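Local structure of probable aminotransferase (Pseudomonas aeruginosa, 5YKR) at residues Arg21-Leu26 with Cys57-Lys62; Ala364-Thr369 with Arg447-Cys452. The protein is a probable aminotransferase of the class-III family, within the large group of pyridoxal-phosphate-dependent enzymes, and assembles as a dimer. All coordinates share one frame; numbering follows the deposited sequence.

Interaction 1: residues Arg21-Leu26 with Cys57-Lys62; sequences RRFDEL and CPLLVK
Phe23, near the C-terminal end of helix 9-26, sends its ring against the chain at Cys57 and Leu59, and this one side chain carries the whole of helix segment 21-26's share of the contact. Its CG lies anti to the backbone N (chi1 174°), which extends the ring outward from the helix along a CB that already faces 57-62. All three touching residues are buried, although the two segments cover only 131 Å² of each other.

The sulfur-aromatic contact is edge-on. Cys57 SG stands 5.0 Å from the centroid of the Phe23 ring and 89° off its normal, so the sulfur lies in the ring plane at the edge, with Phe23 CE1 3.8 Å from SG.

A polar backbone atom meets the same ring: Cys57 O comes within 3.2 Å of Phe23 CZ on an oblique approach.

The apolar part is a single branch: Leu59 CD2 reaches Phe23 CE2 at 3.9 Å, the two side chains meeting at a slant. Leu59 also packs on His27, whose ring meets that of Phe23.

The salt bridge lies within the helix, between Arg21 and Glu25. Arg21 NH1 donates to Glu25 OE2 at 3.2 Å, one turn on, bent to 136° and on the syn side of the carboxylate. The polar bond that leaves the helix is made by Asp24 OD1, in plane at another part of the Phe23 edge, which accepts from Asn56 ND2, a second tie to the chain leading into 57-62.

With Leu415 and Leu418 of helix 407-418 also against Phe23, the ring packs between that helix and the loop leading into strand 61-65, consistent with the small domain of fold-type-I pyridoxal-phosphate enzymes, which is built from both ends of the chain.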
# COMPACT_ATOMS: atom_id res chain seq x y z
N ARG A 21 -3.57 -20.45 -29.91
CA ARG A 21 -3.44 -21.91 -29.93
C ARG A 21 -2.02 -22.36 -29.58
O ARG A 21 -1.85 -23.26 -28.75
CB ARG A 21 -3.87 -22.47 -31.29
CG ARG A 21 -3.88 -23.97 -31.35
CD ARG A 21 -4.70 -24.44 -32.57
NE ARG A 21 -4.30 -23.83 -33.85
CZ ARG A 21 -3.18 -24.13 -34.54
NH1 ARG A 21 -2.31 -25.05 -34.09
NH2 ARG A 21 -2.93 -23.49 -35.68
N ARG A 22 -1.02 -21.68 -30.17
CA ARG A 22 0.40 -21.94 -29.85
C ARG A 22 0.64 -21.72 -28.35
O ARG A 22 1.35 -22.49 -27.73
CB ARG A 22 1.30 -21.01 -30.67
CG ARG A 22 2.80 -21.24 -30.58
CD ARG A 22 3.65 -20.19 -31.38
NE ARG A 22 3.40 -20.24 -32.79
CZ ARG A 22 3.92 -21.17 -33.61
NH1 ARG A 22 4.70 -22.15 -33.14
NH2 ARG A 22 3.65 -21.15 -34.89
N PHE A 23 0.02 -20.70 -27.77
CA PHE A 23 0.22 -20.42 -26.35
C PHE A 23 -0.29 -21.61 -25.49
O PHE A 23 0.37 -22.05 -24.53
CB PHE A 23 -0.48 -19.13 -25.96
CG PHE A 23 -0.42 -18.86 -24.50
CD1 PHE A 23 -1.33 -19.45 -23.63
CD2 PHE A 23 0.61 -18.09 -23.98
CE1 PHE A 23 -1.24 -19.24 -22.27
CE2 PHE A 23 0.71 -17.89 -22.61
CZ PHE A 23 -0.22 -18.47 -21.75
N ASP A 24 -1.46 -22.12 -25.85
CA ASP A 24 -2.03 -23.28 -25.14
C ASP A 24 -1.10 -24.51 -25.25
O ASP A 24 -0.87 -25.21 -24.25
CB ASP A 24 -3.39 -23.65 -25.72
CG ASP A 24 -4.45 -22.55 -25.57
OD1 ASP A 24 -4.31 -21.71 -24.68
OD2 ASP A 24 -5.47 -22.60 -26.36
N GLU A 25 -0.58 -24.75 -26.44
CA GLU A 25 0.28 -25.90 -26.69
C GLU A 25 1.60 -25.82 -25.92
O GLU A 25 2.05 -26.81 -25.41
CB GLU A 25 0.60 -26.08 -28.17
CG GLU A 25 -0.56 -26.43 -29.06
CD GLU A 25 -0.21 -26.25 -30.55
OE1 GLU A 25 1.01 -26.13 -30.93
OE2 GLU A 25 -1.19 -26.21 -31.35
N LEU A 26 2.17 -24.63 -25.86
CA LEU A 26 3.48 -24.42 -25.22
C LEU A 26 3.42 -24.33 -23.72
O LEU A 26 4.44 -24.58 -23.07
CB LEU A 26 4.10 -23.10 -25.74
CG LEU A 26 4.66 -23.12 -27.16
CD1 LEU A 26 5.04 -21.71 -27.58
CD2 LEU A 26 5.88 -24.03 -27.28
N CYS A 57 -4.03 -17.56 -20.26
CA CYS A 57 -3.82 -17.45 -18.80
C CYS A 57 -2.48 -16.80 -18.54
O CYS A 57 -1.61 -16.81 -19.41
CB CYS A 57 -3.82 -18.84 -18.15
SG CYS A 57 -2.54 -19.97 -18.78
N PRO A 58 -2.29 -16.23 -17.32
CA PRO A 58 -0.96 -15.77 -16.97
C PRO A 58 0.00 -16.96 -16.80
O PRO A 58 -0.38 -18.04 -16.33
CB PRO A 58 -1.14 -15.08 -15.62
CG PRO A 58 -2.39 -15.62 -15.08
CD PRO A 58 -3.26 -15.94 -16.24
N LEU A 59 1.25 -16.73 -17.21
CA LEU A 59 2.30 -17.73 -16.91
C LEU A 59 2.53 -17.83 -15.39
O LEU A 59 2.57 -16.81 -14.72
CB LEU A 59 3.59 -17.31 -17.58
CG LEU A 59 3.63 -17.13 -19.10
CD1 LEU A 59 4.97 -16.51 -19.47
CD2 LEU A 59 3.38 -18.46 -19.78
N LEU A 60 2.77 -19.06 -14.91
CA LEU A 60 3.32 -19.25 -13.56
C LEU A 60 4.84 -19.32 -13.67
O LEU A 60 5.41 -20.08 -14.47
CB LEU A 60 2.79 -20.47 -12.81
CG LEU A 60 1.55 -20.22 -11.93
CD1 LEU A 60 0.38 -19.99 -12.89
CD2 LEU A 60 1.28 -21.37 -11.00
N VAL A 61 5.49 -18.47 -12.89
CA VAL A 61 6.94 -18.41 -12.84
C VAL A 61 7.52 -19.42 -11.90
O VAL A 61 7.07 -19.50 -10.75
CB VAL A 61 7.42 -16.99 -12.50
CG1 VAL A 61 8.94 -16.91 -12.31
CG2 VAL A 61 6.93 -16.00 -13.55
N LYS A 62 8.55 -20.13 -12.36
CA LYS A 62 9.36 -21.01 -11.48
C LYS A 62 10.48 -20.25 -10.82
O LYS A 62 10.63 -20.29 -9.58
CB LYS A 62 9.95 -22.15 -12.31
CG LYS A 62 10.76 -23.18 -11.52
CD LYS A 62 11.18 -24.33 -12.41
CE LYS A 62 12.38 -23.99 -13.29
NZ LYS A 62 12.71 -25.13 -14.25

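Interaction 2: residues Ala364-Thr369 with Arg447-Cys452; sequences AGVRAT and RLLRDC
Among the side chains that meet here, Val366 and Thr369 on one helix and Leu449 and Arg450 on the other, the flat group is the guanidinium of Arg450, and neither its faces nor its edges are covered by 364-369. Its NH2 forms a salt bridge with Glu372 OE2, one turn beyond Thr369 on the same helix, and its NE is hydrogen-bonded outside the two segments as well. The planar end is thus held by charge, while the aliphatic part of the side chain does the packing.

That packing is on Thr369. Arg450 CD lies 3.7 Å from Thr369 OG1 and 3.8 Å from Thr369 CG2, so the methylene is set against both branches of the threonine at once; Arg450 CB also lies 3.9 Å from Thr369 OG1. The bend at chi2 of Arg450 (61°) turns CD back toward the threonine. Backbone spacing agrees: the CA atoms of Thr369 and Arg450 are 6.2 Å apart, against 7.9 Å for the CA atoms of Val366 and Leu449.

At that wider pair the contact is purely apolar. Val366 CG2 meets Leu449 CD2 at 3.9 Å, methyl to methyl, and both residues are buried. Leu449 reaches across because its CG is anti to the backbone N (chi1 178°) and its CB already faces the partner helix. Together the segments bury 167 Å².

The pairing continues along the helices, with Val366 also touching His445 and Thr369 touching Leu453, so helices 349-372 and 439-456 run side by side in the same sequence order. Tyr388 of strand 385-389 packs on both Val366 and Leu449, and helix 407-418 receives Leu448 and Cys452 of helix 439-456.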
# COMPACT_ATOMS: atom_id res chain seq x y z
N ALA A 364 16.76 2.07 -31.64
CA ALA A 364 17.25 2.18 -33.03
C ALA A 364 16.71 1.04 -33.89
O ALA A 364 16.32 1.26 -35.05
CB ALA A 364 18.76 2.23 -33.03
N GLY A 365 16.68 -0.18 -33.34
CA GLY A 365 16.13 -1.32 -34.05
C GLY A 365 14.64 -1.18 -34.36
O GLY A 365 14.21 -1.42 -35.48
N VAL A 366 13.86 -0.79 -33.35
CA VAL A 366 12.44 -0.55 -33.58
C VAL A 366 12.26 0.50 -34.69
O VAL A 366 11.47 0.35 -35.62
CB VAL A 366 11.72 -0.17 -32.29
CG1 VAL A 366 10.27 0.22 -32.56
CG2 VAL A 366 11.70 -1.33 -31.31
N ARG A 367 12.98 1.59 -34.56
CA ARG A 367 12.81 2.69 -35.52
C ARG A 367 13.13 2.24 -36.94
O ARG A 367 12.40 2.57 -37.87
CB ARG A 367 13.64 3.93 -35.14
CG ARG A 367 13.21 5.13 -35.98
CD ARG A 367 13.81 6.43 -35.49
NE ARG A 367 13.26 6.84 -34.19
CZ ARG A 367 13.95 6.94 -33.06
NH1 ARG A 367 15.26 6.72 -33.04
NH2 ARG A 367 13.33 7.27 -31.95
N ALA A 368 14.20 1.45 -37.09
CA ALA A 368 14.56 0.94 -38.42
C ALA A 368 13.46 0.07 -38.99
O ALA A 368 13.15 0.17 -40.17
CB ALA A 368 15.87 0.21 -38.34
N THR A 369 12.85 -0.75 -38.17
CA THR A 369 11.72 -1.62 -38.62
C THR A 369 10.50 -0.78 -39.03
O THR A 369 9.92 -1.03 -40.06
CB THR A 369 11.36 -2.61 -37.50
OG1 THR A 369 12.40 -3.59 -37.41
CG2 THR A 369 10.04 -3.27 -37.71
N ARG A 447 14.50 -8.84 -33.73
CA ARG A 447 14.18 -9.83 -34.75
C ARG A 447 12.73 -10.30 -34.67
O ARG A 447 12.03 -10.38 -35.69
CB ARG A 447 15.12 -11.06 -34.69
CG ARG A 447 16.57 -10.75 -34.97
CD ARG A 447 17.34 -12.00 -35.13
NE ARG A 447 17.28 -12.91 -34.00
CZ ARG A 447 18.17 -12.94 -33.01
NH1 ARG A 447 19.20 -12.09 -32.98
NH2 ARG A 447 18.04 -13.85 -32.06
N LEU A 448 12.27 -10.60 -33.46
CA LEU A 448 10.91 -11.11 -33.30
C LEU A 448 9.84 -10.06 -33.67
O LEU A 448 8.83 -10.40 -34.27
CB LEU A 448 10.68 -11.58 -31.86
CG LEU A 448 11.51 -12.80 -31.48
CD1 LEU A 448 11.17 -13.17 -30.05
CD2 LEU A 448 11.27 -13.99 -32.39
N LEU A 449 10.07 -8.82 -33.29
CA LEU A 449 9.14 -7.75 -33.63
C LEU A 449 9.08 -7.58 -35.16
O LEU A 449 7.97 -7.42 -35.74
CB LEU A 449 9.49 -6.44 -32.94
CG LEU A 449 8.60 -5.24 -33.27
CD1 LEU A 449 7.15 -5.47 -32.84
CD2 LEU A 449 9.15 -4.01 -32.58
N ARG A 450 10.25 -7.59 -35.80
CA ARG A 450 10.31 -7.48 -37.24
C ARG A 450 9.62 -8.63 -37.93
O ARG A 450 8.87 -8.41 -38.91
CB ARG A 450 11.75 -7.39 -37.68
CG ARG A 450 11.95 -7.37 -39.21
CD ARG A 450 11.29 -6.17 -39.88
NE ARG A 450 11.46 -6.24 -41.33
CZ ARG A 450 10.78 -7.04 -42.15
NH1 ARG A 450 9.85 -7.90 -41.72
NH2 ARG A 450 11.04 -7.01 -43.45
N ASP A 451 9.82 -9.85 -37.42
CA ASP A 451 9.14 -11.02 -37.94
C ASP A 451 7.61 -10.89 -37.82
O ASP A 451 6.88 -11.21 -38.76
CB ASP A 451 9.58 -12.31 -37.28
CG ASP A 451 11.00 -12.73 -37.62
OD1 ASP A 451 11.64 -12.14 -38.53
OD2 ASP A 451 11.47 -13.67 -36.94
N CYS A 452 7.15 -10.48 -36.64
CA CYS A 452 5.72 -10.37 -36.40
C CYS A 452 5.07 -9.37 -37.36
O CYS A 452 4.05 -9.67 -38.00
CB CYS A 452 5.46 -9.95 -34.95
SG CYS A 452 3.72 -9.92 -34.51

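Overall arrangement
Interaction 1 closes before interaction 2 opens along the chain, and the two do not touch: their centres are 24 Å apart and their nearest atoms about 10 Å. Helix 407-418 touches both. Interaction 1 sets helix 9-26 against the loop leading into strand 61-65, where Pro58, Leu60 and Val61 meet the second subunit; interaction 2 pairs two late helices beside strand 385-389, and no other chain of the assembly touches it. N-terminal and C-terminal chain are thereby gathered around one helix, with the subunit interface reached from interaction 1.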